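Local coordinates for putative aspartate aminotransferase (Thermus thermophilus, PDB 1IUG), which catalyses, as a pyridoxal 5'-phosphate-dependent class-V aminotransferase of subgroup IV, the transfer of the amino group of L-aspartate to 2-oxoglutarate, at the interface of chains A and B. Numbering follows the deposited sequence. Chains: chain A/B, putative aspartate aminotransferase.

Contact 1: the interface of chains A and B. Residues chain A 59, 61-62, 89; chain B 211-212, 229.
B:Tyr212 and B:Trp229 pack against the start of helix 60-71 of chain A, just after A:Ser59, in the subunit interface of this class-V aminotransferase; the Ser-Gly-Thr turn here is of the kind that commonly binds the cofactor phosphate in this fold. A hydrogen bond crosses here: the backbone N of A:Ser59 donates to the phenol OH of B:Tyr212 at 3.2 Å, nearly straight (171° at the hydrogen). With CG anti to its backbone N (chi1 -177°), the tyrosine ring extends toward helix 60-71, bringing OH to A:Ser59 and one face to A:Leu62, whose CB sits off-centre over it. An alanine in place of B:Tyr212 would probably leave the A:Ser59 amide without this acceptor and open a gap beneath A:Leu62. A second CH-pi contact puts the methyl CG2 of A:Thr61 over the middle of the six-membered ring of B:Trp229. Next to it the indole rim, at CE3 and CZ3, comes under one face of the A:Arg89 guanidinium, the two planes 57° apart, with CZ 3.6 Å from CE3 of B:Trp229. Hydrogen bonds within each chain hold both groups: A:Arg89 grips OG1 of A:Thr61 side-on through NE and NH2, with OG1 in the guanidinium plane, and B:Trp229 NE1 donates in its ring plane to a lone pair of the B:Tyr212 carbonyl O at 3.2 Å.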
ATOM      1  N   SER A  59      -0.460  -1.167  -4.400  1.00 24.42           N
ATOM      2  CA  SER A  59      -0.022  -1.195  -5.792  1.00 23.84           C
ATOM      3  C   SER A  59      -1.157  -0.868  -6.763  1.00 24.96           C
ATOM      4  O   SER A  59      -2.303  -0.664  -6.354  1.00 23.00           O
ATOM      5  CB  SER A  59       0.609  -2.546  -6.147  1.00 23.93           C
ATOM      6  OG  SER A  59      -0.369  -3.570  -6.220  1.00 22.52           O
ATOM      7  N   THR A  61      -2.684  -2.759  -8.848  1.00 25.68           N
ATOM      8  CA  THR A  61      -3.713  -3.797  -8.834  1.00 25.35           C
ATOM      9  C   THR A  61      -4.818  -3.464  -7.829  1.00 25.99           C
ATOM     10  O   THR A  61      -6.003  -3.686  -8.103  1.00 27.02           O
ATOM     11  CB  THR A  61      -3.103  -5.185  -8.511  1.00 25.86           C
ATOM     12  OG1 THR A  61      -2.101  -5.498  -9.482  1.00 23.92           O
ATOM     13  CG2 THR A  61      -4.170  -6.275  -8.552  1.00 25.62           C
ATOM     14  N   LEU A  62      -4.427  -2.898  -6.686  1.00 25.40           N
ATOM     15  CA  LEU A  62      -5.381  -2.516  -5.648  1.00 24.48           C
ATOM     16  C   LEU A  62      -6.377  -1.490  -6.187  1.00 22.05           C
ATOM     17  O   LEU A  62      -7.571  -1.560  -5.895  1.00 21.76           O
ATOM     18  CB  LEU A  62      -4.653  -1.936  -4.432  1.00 24.77           C
ATOM     19  CG  LEU A  62      -5.552  -1.501  -3.274  1.00 25.41           C
ATOM     20  CD1 LEU A  62      -6.202  -2.720  -2.644  1.00 28.65           C
ATOM     21  CD2 LEU A  62      -4.743  -0.745  -2.245  1.00 28.64           C
ATOM     22  N   ARG A  89      -5.736  -9.778 -16.328  1.00 34.28           N
ATOM     23  CA  ARG A  89      -5.824  -9.334 -14.945  1.00 34.34           C
ATOM     24  C   ARG A  89      -7.173  -8.752 -14.517  1.00 32.46           C
ATOM     25  O   ARG A  89      -7.702  -9.063 -13.442  1.00 31.11           O
ATOM     26  CB  ARG A  89      -4.706  -8.326 -14.699  1.00 37.08           C
ATOM     27  CG  ARG A  89      -3.924  -8.550 -13.403  1.00 40.16           C
ATOM     28  CD  ARG A  89      -4.266  -7.526 -12.337  1.00 40.41           C
ATOM     29  NE  ARG A  89      -3.051  -7.159 -11.608  1.00 43.76           N
ATOM     30  CZ  ARG A  89      -1.846  -7.704 -11.748  1.00 42.24           C
ATOM     31  NH1 ARG A  89      -1.656  -8.672 -12.636  1.00 39.88           N
ATOM     32  NH2 ARG A  89      -0.836  -7.280 -11.003  1.00 43.71           N
TER
ATOM     33  N   TYR B 211      -9.001 -10.911  -3.382  1.00 31.04           N
ATOM     34  CA  TYR B 211      -8.148 -10.892  -4.563  1.00 29.29           C
ATOM     35  C   TYR B 211      -6.767 -10.328  -4.268  1.00 27.82           C
ATOM     36  O   TYR B 211      -5.784 -11.066  -4.247  1.00 28.53           O
ATOM     37  CB  TYR B 211      -8.804 -10.149  -5.738  1.00 27.24           C
ATOM     38  CG  TYR B 211      -8.056 -10.389  -7.030  1.00 25.99           C
ATOM     39  CD1 TYR B 211      -8.299 -11.534  -7.791  1.00 26.14           C
ATOM     40  CD2 TYR B 211      -7.052  -9.515  -7.454  1.00 25.50           C
ATOM     41  CE1 TYR B 211      -7.560 -11.805  -8.935  1.00 27.60           C
ATOM     42  CE2 TYR B 211      -6.302  -9.781  -8.601  1.00 25.54           C
ATOM     43  CZ  TYR B 211      -6.563 -10.927  -9.334  1.00 27.84           C
ATOM     44  OH  TYR B 211      -5.826 -11.203 -10.461  1.00 30.22           O
ATOM     45  N   TYR B 212      -6.696  -9.017  -4.063  1.00 26.79           N
ATOM     46  CA  TYR B 212      -5.435  -8.355  -3.754  1.00 25.74           C
ATOM     47  C   TYR B 212      -4.853  -8.935  -2.461  1.00 23.71           C
ATOM     48  O   TYR B 212      -3.648  -9.184  -2.375  1.00 23.99           O
ATOM     49  CB  TYR B 212      -5.660  -6.848  -3.592  1.00 25.65           C
ATOM     50  CG  TYR B 212      -4.398  -6.049  -3.351  1.00 26.95           C
ATOM     51  CD1 TYR B 212      -3.629  -5.583  -4.417  1.00 27.60           C
ATOM     52  CD2 TYR B 212      -3.981  -5.745  -2.053  1.00 27.66           C
ATOM     53  CE1 TYR B 212      -2.474  -4.826  -4.198  1.00 28.27           C
ATOM     54  CE2 TYR B 212      -2.828  -4.992  -1.825  1.00 29.29           C
ATOM     55  CZ  TYR B 212      -2.081  -4.534  -2.899  1.00 27.99           C
ATOM     56  OH  TYR B 212      -0.953  -3.782  -2.672  1.00 25.10           O
ATOM     57  N   TRP B 229       2.016  -9.017  -6.379  1.00 25.66           N
ATOM     58  CA  TRP B 229       2.056  -7.808  -7.208  1.00 26.11           C
ATOM     59  C   TRP B 229       3.337  -7.037  -6.897  1.00 27.87           C
ATOM     60  O   TRP B 229       4.159  -7.491  -6.099  1.00 31.63           O
ATOM     61  CB  TRP B 229       0.840  -6.920  -6.908  1.00 25.48           C
ATOM     62  CG  TRP B 229      -0.357  -7.681  -6.413  1.00 25.09           C
ATOM     63  CD1 TRP B 229      -0.873  -7.661  -5.148  1.00 24.69           C
ATOM     64  CD2 TRP B 229      -1.157  -8.608  -7.158  1.00 24.23           C
ATOM     65  NE1 TRP B 229      -1.943  -8.521  -5.057  1.00 25.17           N
ATOM     66  CE2 TRP B 229      -2.139  -9.114  -6.276  1.00 23.24           C
ATOM     67  CE3 TRP B 229      -1.140  -9.059  -8.483  1.00 25.84           C
ATOM     68  CZ2 TRP B 229      -3.096 -10.049  -6.677  1.00 24.86           C
ATOM     69  CZ3 TRP B 229      -2.092  -9.993  -8.884  1.00 25.16           C
ATOM     70  CH2 TRP B 229      -3.055 -10.477  -7.981  1.00 25.99           C
TER

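Contact 2: the interface of chains A and B. Residues chain A 24, 27, 230-234; chain B 9, 59, 184, 191.
A:Gln24 lays its side chain across B:Pro9 and points its amide at B:Pro191, two prolines of the partner subunit in this class-V aminotransferase dimer, beside B:Gln184, which precedes the lysine that carries pyridoxal phosphate. From CB the glutamine chain leaves with CG anti to the backbone N (chi1 -173°), 3.8 Å from CB of B:Pro9 and at about a right angle to the proline; the bend at chi2 (70°) then turns the amide toward B:Pro191 and A:Asn234. The amide carbon CD touches both prolines, B:Pro9 through CB and B:Pro191 through CD. At the tip, as modelled, NE2 donates to OD1 of A:Asn234 at 3.2 Å, somewhat out of the amide plane, and lies 3.7 Å from CD of B:Pro191 and equally near CB of B:Pro9. OE1 accepts a hydrogen bond from ND2 of A:Asn234, which approaches 48° above the carbonyl plane, away from a lone pair. This paired amide contact likely limits rotation of the glutamine tip where it abuts B:Pro191. B:Pro191 is further lined by the carbonyl O of A:Pro231, near its CG, and by CG2 of A:Thr230. The imidazole of A:His27 bears on CD of B:Pro9, while CG2 of A:Thr230 covers one face of that imidazole. No direct polar bond crosses; waters do the bridging. Water 1 joins A:Asn234 OD1 to the carbonyl O of B:Pro191 at 2.8 Å, and water 2 lies between A:Thr230 OG1, 2.7 Å away, and B:Gln184 NE2.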
ATOM      1  N   GLN A  24      10.128  12.713   8.337  1.00 38.38           N
ATOM      2  CA  GLN A  24       8.755  12.220   8.406  1.00 38.54           C
ATOM      3  C   GLN A  24       7.729  13.259   8.870  1.00 39.90           C
ATOM      4  O   GLN A  24       7.925  13.940   9.882  1.00 39.11           O
ATOM      5  CB  GLN A  24       8.688  10.995   9.326  1.00 37.32           C
ATOM      6  CG  GLN A  24       7.343  10.290   9.351  1.00 33.08           C
ATOM      7  CD  GLN A  24       7.040   9.569   8.052  1.00 31.78           C
ATOM      8  OE1 GLN A  24       7.863   8.802   7.551  1.00 27.91           O
ATOM      9  NE2 GLN A  24       5.850   9.806   7.503  1.00 28.00           N
ATOM     10  N   HIS A  27       0.571  12.767   9.035  1.00 44.17           N
ATOM     11  CA  HIS A  27      -0.507  12.930   8.059  1.00 43.82           C
ATOM     12  C   HIS A  27      -1.694  13.815   8.459  1.00 44.24           C
ATOM     13  O   HIS A  27      -2.514  14.164   7.607  1.00 42.75           O
ATOM     14  CB  HIS A  27      -1.011  11.558   7.610  1.00 43.53           C
ATOM     15  CG  HIS A  27      -1.597  10.738   8.716  1.00 44.53           C
ATOM     16  ND1 HIS A  27      -0.913  10.458   9.879  1.00 44.87           N
ATOM     17  CD2 HIS A  27      -2.804  10.135   8.834  1.00 44.84           C
ATOM     18  CE1 HIS A  27      -1.673   9.717  10.666  1.00 45.42           C
ATOM     19  NE2 HIS A  27      -2.824   9.507  10.054  1.00 46.15           N
ATOM     20  N   THR A 230      -3.820   5.673   7.472  1.00 23.83           N
ATOM     21  CA  THR A 230      -2.565   6.394   7.304  1.00 23.80           C
ATOM     22  C   THR A 230      -2.089   6.200   5.872  1.00 23.85           C
ATOM     23  O   THR A 230      -1.983   5.071   5.388  1.00 23.07           O
ATOM     24  CB  THR A 230      -1.479   5.900   8.267  1.00 24.64           C
ATOM     25  OG1 THR A 230      -1.988   5.918   9.604  1.00 25.31           O
ATOM     26  CG2 THR A 230      -0.253   6.808   8.198  1.00 23.12           C
ATOM     27  N   PRO A 231      -1.871   7.306   5.147  1.00 24.68           N
ATOM     28  CA  PRO A 231      -1.412   7.209   3.759  1.00 24.35           C
ATOM     29  C   PRO A 231       0.113   7.207   3.690  1.00 24.38           C
ATOM     30  O   PRO A 231       0.783   7.653   4.628  1.00 24.38           O
ATOM     31  CB  PRO A 231      -1.968   8.488   3.150  1.00 24.11           C
ATOM     32  CG  PRO A 231      -1.728   9.484   4.263  1.00 25.33           C
ATOM     33  CD  PRO A 231      -2.142   8.708   5.521  1.00 23.32           C
ATOM     34  N   ALA A 232       0.659   6.694   2.592  1.00 24.05           N
ATOM     35  CA  ALA A 232       2.108   6.694   2.403  1.00 24.30           C
ATOM     36  C   ALA A 232       2.442   8.134   1.986  1.00 25.13           C
ATOM     37  O   ALA A 232       2.748   8.417   0.823  1.00 25.76           O
ATOM     38  CB  ALA A 232       2.500   5.700   1.312  1.00 22.27           C
ATOM     39  N   ILE A 233       2.348   9.038   2.961  1.00 25.76           N
ATOM     40  CA  ILE A 233       2.573  10.470   2.784  1.00 27.29           C
ATOM     41  C   ILE A 233       3.905  10.852   2.136  1.00 27.93           C
ATOM     42  O   ILE A 233       3.981  11.851   1.419  1.00 27.91           O
ATOM     43  CB  ILE A 233       2.376  11.218   4.138  1.00 29.13           C
ATOM     44  CG1 ILE A 233       2.320  12.734   3.922  1.00 29.76           C
ATOM     45  CG2 ILE A 233       3.465  10.833   5.130  1.00 29.45           C
ATOM     46  CD1 ILE A 233       1.105  13.192   3.132  1.00 31.11           C
ATOM     47  N   ASN A 234       4.939  10.046   2.368  1.00 28.99           N
ATOM     48  CA  ASN A 234       6.267  10.289   1.797  1.00 29.54           C
ATOM     49  C   ASN A 234       6.204  10.161   0.273  1.00 28.46           C
ATOM     50  O   ASN A 234       6.793  10.963  -0.456  1.00 26.53           O
ATOM     51  CB  ASN A 234       7.283   9.278   2.348  1.00 32.53           C
ATOM     52  CG  ASN A 234       7.291   9.220   3.868  1.00 34.54           C
ATOM     53  OD1 ASN A 234       6.288   8.870   4.495  1.00 35.49           O
ATOM     54  ND2 ASN A 234       8.429   9.556   4.467  1.00 33.87           N
TER
ATOM     55  N   PRO B   9       2.534   8.395  12.322  1.00 25.21           N
ATOM     56  CA  PRO B   9       3.913   8.042  11.963  1.00 25.85           C
ATOM     57  C   PRO B   9       4.876   8.524  13.043  1.00 25.94           C
ATOM     58  O   PRO B   9       4.509   9.320  13.913  1.00 25.67           O
ATOM     59  CB  PRO B   9       4.133   8.804  10.651  1.00 25.51           C
ATOM     60  CG  PRO B   9       2.752   8.901  10.075  1.00 27.15           C
ATOM     61  CD  PRO B   9       1.944   9.265  11.291  1.00 25.81           C
ATOM     62  N   SER B  59      -1.466  -0.104   4.183  1.00 22.94           N
ATOM     63  CA  SER B  59      -1.316   0.276   5.587  1.00 23.84           C
ATOM     64  C   SER B  59      -1.628  -0.892   6.528  1.00 24.10           C
ATOM     65  O   SER B  59      -1.989  -1.974   6.080  1.00 24.69           O
ATOM     66  CB  SER B  59      -2.194   1.489   5.917  1.00 23.93           C
ATOM     67  OG  SER B  59      -3.559   1.129   6.063  1.00 28.21           O
ATOM     68  N   GLN B 184       4.912   1.996  10.192  1.00 21.65           N
ATOM     69  CA  GLN B 184       5.117   3.330  10.767  1.00 23.51           C
ATOM     70  C   GLN B 184       5.063   3.527  12.289  1.00 23.62           C
ATOM     71  O   GLN B 184       5.090   4.665  12.763  1.00 24.74           O
ATOM     72  CB  GLN B 184       4.228   4.370  10.050  1.00 22.66           C
ATOM     73  CG  GLN B 184       2.756   4.436  10.507  1.00 23.97           C
ATOM     74  CD  GLN B 184       1.870   3.335   9.931  1.00 22.31           C
ATOM     75  OE1 GLN B 184       2.347   2.273   9.531  1.00 23.85           O
ATOM     76  NE2 GLN B 184       0.568   3.590   9.896  1.00 22.41           N
ATOM     77  N   PRO B 191       5.146   4.962   6.506  1.00 22.18           N
ATOM     78  CA  PRO B 191       3.941   4.144   6.345  1.00 20.42           C
ATOM     79  C   PRO B 191       3.906   3.601   4.912  1.00 20.95           C
ATOM     80  O   PRO B 191       4.509   4.193   4.004  1.00 20.14           O
ATOM     81  CB  PRO B 191       2.806   5.141   6.609  1.00 20.49           C
ATOM     82  CG  PRO B 191       3.413   6.475   6.251  1.00 21.59           C
ATOM     83  CD  PRO B 191       4.815   6.370   6.782  1.00 19.20           C
TER
HETATM   84  O   HOH W   1       5.452   6.501   2.681  1.00 25.74           O
HETATM   85  O   HOH W   2      -0.326   6.220  11.673  1.00 69.77           O

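Contact 3: the interface of chains A and B. Residues chain A 4, 6, 8-9, 184, 191; chain B 24-27, 230.
B:His26 pushes its imidazole between A:Thr6 and A:Pro9, forming the tight part of this subunit contact in the class-V aminotransferase, where the loop of residues 24-27 in one chain meets the N-terminal segment of the other. Methyl CG2 of A:Thr6 sits over one face, displaced toward the rim and 4.0 Å from the ring centroid. The opposite face is covered from within chain B by ND1 of B:His27, over its centre, so the ring is sandwiched. CD of A:Pro9, which follows a cis peptide bond, closes on CD2 of B:His26 at 3.4 Å and touches the imidazole of B:His27 as well; farther out, A:Leu4 CD1 leans on CB of B:His26. A:Thr6 is itself anchored: with OG1 between the backbone N and the carbonyl carbon (chi1 51°), A:Thr6 OG1 donates to A:Pro9 O at 3.0 Å, nearly along the C=O axis, leaving CG2 for the histidine. Toward A:Gln184 the packing is looser and hydrated. Its amide and the hydroxyl of B:Thr230 face tip to tip without bonding directly, and water 3 lies between them, 2.9 Å from A:Gln184 NE2 and 2.8 Å from B:Thr230 OG1. Here A:Pro191 packs at longer range, CB 3.8 Å from CG2 of B:Thr230 and CD 3.7 Å from OE1 of B:Gln24, whose amide is modelled the other way round from its twin, a difference that may only reflect how O and N were assigned.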
ATOM      1  N   LEU A   4      18.081   0.799 -15.516  1.00 32.31           N
ATOM      2  CA  LEU A   4      16.818   0.100 -15.343  1.00 31.50           C
ATOM      3  C   LEU A   4      15.982   0.363 -16.591  1.00 29.09           C
ATOM      4  O   LEU A   4      15.579   1.495 -16.853  1.00 28.06           O
ATOM      5  CB  LEU A   4      16.099   0.598 -14.090  1.00 34.41           C
ATOM      6  CG  LEU A   4      14.753  -0.070 -13.815  1.00 36.80           C
ATOM      7  CD1 LEU A   4      14.941  -1.579 -13.725  1.00 42.16           C
ATOM      8  CD2 LEU A   4      14.169   0.468 -12.526  1.00 42.44           C
ATOM      9  N   THR A   6      13.146  -1.596 -17.414  1.00 27.29           N
ATOM     10  CA  THR A   6      11.900  -2.341 -17.257  1.00 28.17           C
ATOM     11  C   THR A   6      10.713  -1.387 -17.200  1.00 27.80           C
ATOM     12  O   THR A   6      10.831  -0.261 -16.717  1.00 26.96           O
ATOM     13  CB  THR A   6      11.905  -3.181 -15.967  1.00 29.21           C
ATOM     14  OG1 THR A   6      12.263  -2.348 -14.858  1.00 29.94           O
ATOM     15  CG2 THR A   6      12.891  -4.346 -16.074  1.00 29.92           C
ATOM     16  N   GLY A   8       8.459  -0.707 -15.295  1.00 27.13           N
ATOM     17  CA  GLY A   8       7.931  -0.647 -13.943  1.00 26.30           C
ATOM     18  C   GLY A   8       8.458  -1.754 -13.046  1.00 27.29           C
ATOM     19  O   GLY A   8       8.302  -2.937 -13.372  1.00 27.77           O
ATOM     20  N   PRO A   9       9.162  -1.409 -11.948  1.00 27.42           N
ATOM     21  CA  PRO A   9       9.489  -0.042 -11.524  1.00 26.04           C
ATOM     22  C   PRO A   9      10.427   0.635 -12.520  1.00 26.57           C
ATOM     23  O   PRO A   9      11.011  -0.020 -13.392  1.00 25.29           O
ATOM     24  CB  PRO A   9      10.181  -0.265 -10.179  1.00 27.34           C
ATOM     25  CG  PRO A   9       9.506  -1.495  -9.659  1.00 27.57           C
ATOM     26  CD  PRO A   9       9.507  -2.367 -10.883  1.00 27.30           C
ATOM     27  N   GLN A 184       4.595   3.715  -9.905  1.00 22.85           N
ATOM     28  CA  GLN A 184       5.882   3.284 -10.449  1.00 23.65           C
ATOM     29  C   GLN A 184       6.106   3.149 -11.960  1.00 25.17           C
ATOM     30  O   GLN A 184       7.112   2.573 -12.383  1.00 24.92           O
ATOM     31  CB  GLN A 184       6.370   2.020  -9.720  1.00 22.68           C
ATOM     32  CG  GLN A 184       5.814   0.694 -10.238  1.00 22.19           C
ATOM     33  CD  GLN A 184       4.413   0.370  -9.745  1.00 21.81           C
ATOM     34  OE1 GLN A 184       3.691   1.233  -9.235  1.00 22.02           O
ATOM     35  NE2 GLN A 184       4.021  -0.889  -9.901  1.00 18.12           N
ATOM     36  N   PRO A 191       7.159   2.314  -6.057  1.00 23.39           N
ATOM     37  CA  PRO A 191       5.905   1.552  -5.981  1.00 21.49           C
ATOM     38  C   PRO A 191       5.301   1.842  -4.608  1.00 20.57           C
ATOM     39  O   PRO A 191       6.039   2.142  -3.668  1.00 18.68           O
ATOM     40  CB  PRO A 191       6.382   0.100  -6.032  1.00 23.02           C
ATOM     41  CG  PRO A 191       7.699   0.178  -6.734  1.00 26.59           C
ATOM     42  CD  PRO A 191       8.317   1.411  -6.157  1.00 23.26           C
TER
ATOM     43  N   GLN B  24      16.385   3.141  -7.454  1.00 33.08           N
ATOM     44  CA  GLN B  24      15.297   2.177  -7.579  1.00 32.86           C
ATOM     45  C   GLN B  24      15.744   0.786  -8.033  1.00 34.17           C
ATOM     46  O   GLN B  24      16.524   0.644  -8.976  1.00 33.36           O
ATOM     47  CB  GLN B  24      14.235   2.704  -8.548  1.00 32.14           C
ATOM     48  CG  GLN B  24      12.978   1.844  -8.636  1.00 30.73           C
ATOM     49  CD  GLN B  24      12.178   1.847  -7.351  1.00 28.88           C
ATOM     50  OE1 GLN B  24      11.876   0.794  -6.785  1.00 29.37           O
ATOM     51  NE2 GLN B  24      11.825   3.035  -6.884  1.00 28.28           N
ATOM     52  N   LEU B  25      15.247  -0.233  -7.340  1.00 36.05           N
ATOM     53  CA  LEU B  25      15.552  -1.623  -7.667  1.00 37.80           C
ATOM     54  C   LEU B  25      14.307  -2.251  -8.273  1.00 36.85           C
ATOM     55  O   LEU B  25      13.191  -1.921  -7.872  1.00 36.79           O
ATOM     56  CB  LEU B  25      15.917  -2.417  -6.406  1.00 38.36           C
ATOM     57  CG  LEU B  25      17.170  -2.090  -5.594  1.00 40.15           C
ATOM     58  CD1 LEU B  25      17.222  -3.000  -4.373  1.00 41.48           C
ATOM     59  CD2 LEU B  25      18.414  -2.267  -6.448  1.00 40.60           C
ATOM     60  N   HIS B  26      14.492  -3.116  -9.265  1.00 37.13           N
ATOM     61  CA  HIS B  26      13.361  -3.813  -9.871  1.00 37.35           C
ATOM     62  C   HIS B  26      13.098  -4.992  -8.937  1.00 36.77           C
ATOM     63  O   HIS B  26      14.017  -5.731  -8.581  1.00 36.38           O
ATOM     64  CB  HIS B  26      13.694  -4.304 -11.283  1.00 38.54           C
ATOM     65  CG  HIS B  26      12.542  -4.963 -11.978  1.00 40.68           C
ATOM     66  ND1 HIS B  26      12.365  -6.331 -11.998  1.00 41.20           N
ATOM     67  CD2 HIS B  26      11.508  -4.442 -12.681  1.00 41.14           C
ATOM     68  CE1 HIS B  26      11.274  -6.622 -12.684  1.00 41.26           C
ATOM     69  NE2 HIS B  26      10.735  -5.493 -13.110  1.00 40.86           N
ATOM     70  N   HIS B  27      11.844  -5.140  -8.530  1.00 37.38           N
ATOM     71  CA  HIS B  27      11.421  -6.182  -7.594  1.00 38.29           C
ATOM     72  C   HIS B  27      11.703  -7.641  -7.954  1.00 40.43           C
ATOM     73  O   HIS B  27      11.630  -8.513  -7.084  1.00 40.98           O
ATOM     74  CB  HIS B  27       9.938  -6.015  -7.277  1.00 36.03           C
ATOM     75  CG  HIS B  27       9.047  -6.138  -8.473  1.00 34.48           C
ATOM     76  ND1 HIS B  27       9.293  -5.472  -9.654  1.00 32.73           N
ATOM     77  CD2 HIS B  27       7.907  -6.842  -8.668  1.00 34.68           C
ATOM     78  CE1 HIS B  27       8.341  -5.758 -10.525  1.00 33.12           C
ATOM     79  NE2 HIS B  27       7.487  -6.586  -9.951  1.00 35.59           N
ATOM     80  N   THR B 230       3.518  -5.875  -7.516  1.00 26.47           N
ATOM     81  CA  THR B 230       4.712  -5.081  -7.247  1.00 25.57           C
ATOM     82  C   THR B 230       4.653  -4.578  -5.802  1.00 25.20           C
ATOM     83  O   THR B 230       3.681  -3.937  -5.402  1.00 26.10           O
ATOM     84  CB  THR B 230       4.831  -3.868  -8.204  1.00 24.44           C
ATOM     85  OG1 THR B 230       4.776  -4.313  -9.564  1.00 23.61           O
ATOM     86  CG2 THR B 230       6.146  -3.151  -7.992  1.00 24.57           C
TER
HETATM   87  O   HOH W   3       5.890  -2.481 -11.365  1.00 30.20           O

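Contacts 2 and 3 are largely two-fold mates, with residues 9, 24, 27, 184, 191 and 230 recurring with the chains exchanged; their C-alpha centres lie about 21 Å apart. Contact 1 is about 16 Å from contact 3 and about 20 Å from contact 2. B:Trp229 of contact 1 runs directly into B:Thr230 of contact 3, while position 59 serves chain A in contact 1 and chain B in contact 2. The 229-234 stretch of each subunit thus reaches the partner near its cofactor-bearing lysine, consistent with a dimer whose active sites probably draw on both chains.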